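Local structure of CRISPR-associated endonuclease Cas1 (Thermotoga maritima, 4XTK) at residues 219-223 with 224-228; 90-93 with 94-97. The protein probably acts as a metal-dependent double-stranded DNA endonuclease of the CRISPR adaptive immune system, working as a homodimer that joins a Cas2 dimer. All coordinates share one frame; numbering follows the deposited sequence.

How the contacts relate
Contact 2 comes first along the chain. It covers the start of helix 93-101, just after the loop that leaves strand 77-83. Contact 1 follows much later, in the loop between helices 188-208 and 230-252. Their centres lie about 16 Å apart. They meet directly where Tyr219 OH probably hydrogen-bonds to Gln96 O, with 3.1 Å between the two atoms. Both also reach the second subunit: Phe225 of contact 1 packs on Phe91 of the other copy, and Phe91 of contact 2 on Phe225 of that copy. The loop that carries His221, a probable manganese ligand, is thus tied both to helix 93-101 and to the homodimer interface.

Contact 1: 219-223 with 224-228; sequences YLHET and NFRRF
The loop 219-228 carries His221, which by similarity is a manganese ligand together with Glu155 and Glu236. Just after it, the chain bends through an Asx turn, and Arg226 reaches back to the histidine. In the turn, Asn224 OD1 accepts from Arg226 N at 3.1 Å. The donor sits above the carbonyl plane, 44° out of it. Asn224 CG lies between its own backbone N and carbonyl carbon (chi1 54°), which turns the amide so that OD1 can meet Arg226 N. The same OD1 also lies 3.6 Å above the centre of one face of the Arg226 guanidinium. On its way back the arginine chain bends at chi3. Its NH1 comes to 3.3 Å from His221 CB and 2.8 Å from Glu222 O. The guanidinium plane stands nearly upright to the imidazole, at 88°. NH1 hydrogen-bonds to Ser229 OG. At the edge of the guanidinium, a water accepts from Arg226 NH2 at 3.1 Å and from Glu222 N at 3.0 Å. Glu222 crosses Asn224 at about a right angle, its OE1 3.5 Å from Asn224 CB. His221 ND1 is hydrogen-bonded to Asp233 OD1, which probably helps set the ring's rotation. Helix 230-252 supplies that aspartate and packs Leu232 against both His221 and Arg226, while Met152 of helix 148-166 also touches the histidine.

Contact 2: 90-93 with 94-97; sequences GFLI and LKQA
This is a local contact at the N-terminal end of helix 93-101, where the loop from strand 77-83 turns into the first helical turn. Leu92 holds the N-cap position. Its carbonyl oxygen accepts from Gln96 N at 2.8 Å. One residue on, Ala97 N bonds to Ile93 O at 3.0 Å. A water serves the start of the turn. It donates to Phe91 O at 2.7 Å and accepts from Leu94 N at 2.8 Å. The water thus links the loop to an amide in the first turn.

The side chains follow this backbone. Gln96 turns back along the turn toward the cap residue. Its CG lies 3.4 Å from Leu92 O. The extended chain beyond CG (chi2 -180°) carries the amide out to Asp214, whose backbone N donates to OE1. The CG2 branch of Ile93 meets Leu94 CG at 4.2 Å. At the junction of loop and helix, Ile93 CB sits 3.6 Å above one face of the Phe91 ring, offset toward its rim. Lys95 sets its CB 3.5 Å from Leu92 O, while the rest of the chain leads away.

Leu92 packs on Glu313 of helix 301-316 and on Ile317, just beyond it, and Gln96 on Leu316 of that helix. Ile93 and Ala97 pack on the same residues of the second subunit. The arrangement is that of an alpha-helix N-terminus whose N-cap residue, Leu92, has no side-chain acceptor; the water takes the Leu94 amide instead. Here the first turn forms part of the Cas1 homodimer interface.

Contact 1: 219-223 with 224-228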
loop_
_atom_site.group_PDB
_atom_site.type_symbol
_atom_site.label_atom_id
_atom_site.label_comp_id
_atom_site.label_asym_id
_atom_site.label_seq_id
_atom_site.Cartn_x
_atom_site.Cartn_y
_atom_site.Cartn_z
ATOM N N TYR E 219 17.704 -6.317 2.046
ATOM C CA TYR E 219 18.949 -6.080 2.774
ATOM C C TYR E 219 20.137 -6.808 2.158
ATOM O O TYR E 219 21.132 -6.172 1.781
ATOM C CB TYR E 219 18.759 -6.450 4.246
ATOM C CG TYR E 219 17.728 -5.540 4.859
ATOM C CD1 TYR E 219 18.053 -4.232 5.201
ATOM C CD2 TYR E 219 16.410 -5.955 5.020
ATOM C CE1 TYR E 219 17.107 -3.372 5.725
ATOM C CE2 TYR E 219 15.458 -5.105 5.547
ATOM C CZ TYR E 219 15.811 -3.815 5.897
ATOM O OH TYR E 219 14.867 -2.969 6.417
ATOM N N LEU E 220 20.060 -8.135 2.094
ATOM C CA LEU E 220 21.062 -8.911 1.371
ATOM C C LEU E 220 21.068 -8.512 -0.106
ATOM O O LEU E 220 22.123 -8.265 -0.693
ATOM C CB LEU E 220 20.809 -10.414 1.521
ATOM C CG LEU E 220 21.887 -11.278 0.858
ATOM C CD1 LEU E 220 23.261 -10.923 1.413
ATOM C CD2 LEU E 220 21.600 -12.780 0.977
ATOM N N HIS E 221 19.882 -8.450 -0.702
ATOM C CA HIS E 221 19.733 -7.916 -2.050
ATOM C C HIS E 221 19.724 -6.397 -2.020
ATOM O O HIS E 221 19.177 -5.784 -1.102
ATOM C CB HIS E 221 18.455 -8.438 -2.703
ATOM C CG HIS E 221 18.460 -9.914 -2.930
ATOM N ND1 HIS E 221 18.302 -10.826 -1.911
ATOM C CD2 HIS E 221 18.640 -10.644 -4.061
ATOM C CE1 HIS E 221 18.364 -12.053 -2.400
ATOM N NE2 HIS E 221 18.575 -11.964 -3.703
ATOM N N GLU E 222 20.342 -5.790 -3.024
ATOM C CA GLU E 222 20.337 -4.343 -3.146
ATOM C C GLU E 222 18.905 -3.844 -3.342
ATOM O O GLU E 222 18.145 -4.421 -4.117
ATOM C CB GLU E 222 21.228 -3.904 -4.313
ATOM C CG GLU E 222 21.588 -2.429 -4.304
ATOM C CD GLU E 222 22.238 -1.970 -5.600
ATOM O OE1 GLU E 222 21.557 -1.294 -6.399
ATOM O OE2 GLU E 222 23.428 -2.283 -5.820
ATOM N N THR E 223 18.536 -2.765 -2.665
ATOM C CA THR E 223 17.221 -2.208 -2.922
ATOM C C THR E 223 17.416 -1.237 -4.074
ATOM O O THR E 223 18.005 -0.171 -3.928
ATOM C CB THR E 223 16.612 -1.500 -1.691
ATOM O OG1 THR E 223 16.438 -2.448 -0.632
ATOM C CG2 THR E 223 15.249 -0.887 -2.030
ATOM N N ASN E 224 16.882 -1.638 -5.219
ATOM C CA ASN E 224 17.114 -0.995 -6.501
ATOM C C ASN E 224 15.771 -0.974 -7.210
ATOM O O ASN E 224 14.739 -1.083 -6.558
ATOM C CB ASN E 224 18.199 -1.700 -7.328
ATOM C CG ASN E 224 17.932 -3.175 -7.530
ATOM O OD1 ASN E 224 16.810 -3.644 -7.376
ATOM N ND2 ASN E 224 18.974 -3.916 -7.888
ATOM N N PHE E 225 15.767 -0.774 -8.521
ATOM C CA PHE E 225 14.517 -0.529 -9.230
ATOM C C PHE E 225 13.716 -1.800 -9.484
ATOM O O PHE E 225 12.676 -1.780 -10.140
ATOM C CB PHE E 225 14.806 0.215 -10.525
ATOM C CG PHE E 225 15.082 1.664 -10.304
ATOM C CD1 PHE E 225 16.313 2.077 -9.834
ATOM C CD2 PHE E 225 14.094 2.611 -10.515
ATOM C CE1 PHE E 225 16.565 3.408 -9.607
ATOM C CE2 PHE E 225 14.340 3.944 -10.291
ATOM C CZ PHE E 225 15.577 4.343 -9.835
ATOM N N ARG E 226 14.235 -2.905 -8.970
ATOM C CA ARG E 226 13.504 -4.157 -8.891
ATOM C C ARG E 226 12.227 -3.978 -8.062
ATOM O O ARG E 226 12.201 -3.183 -7.119
ATOM C CB ARG E 226 14.424 -5.225 -8.296
ATOM C CG ARG E 226 13.772 -6.461 -7.783
ATOM C CD ARG E 226 14.653 -7.096 -6.724
ATOM N NE ARG E 226 16.009 -7.362 -7.182
ATOM C CZ ARG E 226 17.092 -7.201 -6.431
ATOM N NH1 ARG E 226 16.978 -6.764 -5.185
ATOM N NH2 ARG E 226 18.287 -7.480 -6.924
ATOM N N ARG E 227 11.165 -4.695 -8.422
ATOM C CA ARG E 227 9.880 -4.512 -7.750
ATOM C C ARG E 227 9.900 -4.923 -6.276
ATOM O O ARG E 227 9.433 -4.169 -5.419
ATOM C CB ARG E 227 8.771 -5.276 -8.483
ATOM C CG ARG E 227 8.565 -4.830 -9.928
ATOM C CD ARG E 227 7.334 -5.472 -10.564
ATOM N NE ARG E 227 7.095 -6.826 -10.066
ATOM C CZ ARG E 227 7.776 -7.907 -10.445
ATOM N NH1 ARG E 227 8.763 -7.805 -11.328
ATOM N NH2 ARG E 227 7.476 -9.091 -9.930
ATOM N N PHE E 228 10.434 -6.107 -5.983
ATOM C CA PHE E 228 10.450 -6.611 -4.607
ATOM C C PHE E 228 11.793 -7.249 -4.279
ATOM O O PHE E 228 12.348 -7.979 -5.090
ATOM C CB PHE E 228 9.316 -7.624 -4.376
ATOM C CG PHE E 228 7.953 -7.119 -4.781
ATOM C CD1 PHE E 228 7.297 -6.156 -4.018
ATOM C CD2 PHE E 228 7.326 -7.604 -5.922
ATOM C CE1 PHE E 228 6.038 -5.682 -4.385
ATOM C CE2 PHE E 228 6.072 -7.134 -6.294
ATOM C CZ PHE E 228 5.428 -6.169 -5.521
HETATM O O HOH W 1 20.959 -7.550 -5.371
#

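Contact 2: 90-93 with 94-97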
loop_
_atom_site.group_PDB
_atom_site.type_symbol
_atom_site.label_atom_id
_atom_site.label_comp_id
_atom_site.label_asym_id
_atom_site.label_seq_id
_atom_site.Cartn_x
_atom_site.Cartn_y
_atom_site.Cartn_z
ATOM N N GLY E 90 1.576 0.451 12.731
ATOM C CA GLY E 90 2.879 -0.126 13.016
ATOM C C GLY E 90 3.672 -0.449 11.764
ATOM O O GLY E 90 4.625 -1.226 11.804
ATOM N N PHE E 91 3.269 0.151 10.649
ATOM C CA PHE E 91 3.952 -0.009 9.376
ATOM C C PHE E 91 5.434 0.350 9.523
ATOM O O PHE E 91 5.787 1.411 10.041
ATOM C CB PHE E 91 3.255 0.855 8.321
ATOM C CG PHE E 91 3.726 0.617 6.929
ATOM C CD1 PHE E 91 4.084 -0.652 6.516
ATOM C CD2 PHE E 91 3.763 1.652 6.014
ATOM C CE1 PHE E 91 4.512 -0.881 5.219
ATOM C CE2 PHE E 91 4.183 1.434 4.720
ATOM C CZ PHE E 91 4.560 0.164 4.320
ATOM N N LEU E 92 6.295 -0.559 9.086
ATOM C CA LEU E 92 7.727 -0.489 9.373
ATOM C C LEU E 92 8.597 0.173 8.293
ATOM O O LEU E 92 9.826 0.130 8.376
ATOM C CB LEU E 92 8.243 -1.897 9.650
ATOM C CG LEU E 92 7.606 -2.528 10.884
ATOM C CD1 LEU E 92 7.892 -4.024 10.921
ATOM C CD2 LEU E 92 8.111 -1.838 12.156
ATOM N N ILE E 93 7.968 0.755 7.278
ATOM C CA ILE E 93 8.698 1.295 6.137
ATOM C C ILE E 93 9.834 2.261 6.539
ATOM O O ILE E 93 10.939 2.181 5.998
ATOM C CB ILE E 93 7.720 1.988 5.138
ATOM C CG1 ILE E 93 8.451 2.396 3.861
ATOM C CG2 ILE E 93 6.993 3.169 5.766
ATOM C CD1 ILE E 93 8.977 1.230 3.079
ATOM N N LEU E 94 9.587 3.133 7.512
ATOM C CA LEU E 94 10.602 4.089 7.941
ATOM C C LEU E 94 11.731 3.390 8.681
ATOM O O LEU E 94 12.902 3.751 8.520
ATOM C CB LEU E 94 9.987 5.177 8.828
ATOM C CG LEU E 94 8.908 6.027 8.150
ATOM C CD1 LEU E 94 8.430 7.135 9.069
ATOM C CD2 LEU E 94 9.385 6.591 6.818
ATOM N N LYS E 95 11.387 2.403 9.501
ATOM C CA LYS E 95 12.408 1.675 10.240
ATOM C C LYS E 95 13.279 0.921 9.254
ATOM O O LYS E 95 14.497 0.850 9.423
ATOM C CB LYS E 95 11.789 0.715 11.254
ATOM C CG LYS E 95 10.928 1.378 12.320
ATOM C CD LYS E 95 11.708 2.367 13.157
ATOM C CE LYS E 95 12.628 1.654 14.127
ATOM N NZ LYS E 95 13.297 2.600 15.055
ATOM N N GLN E 96 12.641 0.382 8.214
ATOM C CA GLN E 96 13.324 -0.378 7.173
ATOM C C GLN E 96 14.336 0.464 6.397
ATOM O O GLN E 96 15.460 0.023 6.164
ATOM C CB GLN E 96 12.306 -0.988 6.198
ATOM C CG GLN E 96 11.608 -2.234 6.736
ATOM C CD GLN E 96 10.616 -2.832 5.763
ATOM O OE1 GLN E 96 9.404 -2.684 5.926
ATOM N NE2 GLN E 96 11.122 -3.527 4.750
ATOM N N ALA E 97 13.931 1.664 5.982
ATOM C CA ALA E 97 14.832 2.562 5.264
ATOM C C ALA E 97 15.990 2.908 6.170
ATOM O O ALA E 97 17.167 2.887 5.761
ATOM C CB ALA E 97 14.115 3.808 4.819
HETATM O O HOH W 2 8.160 2.695 9.890
#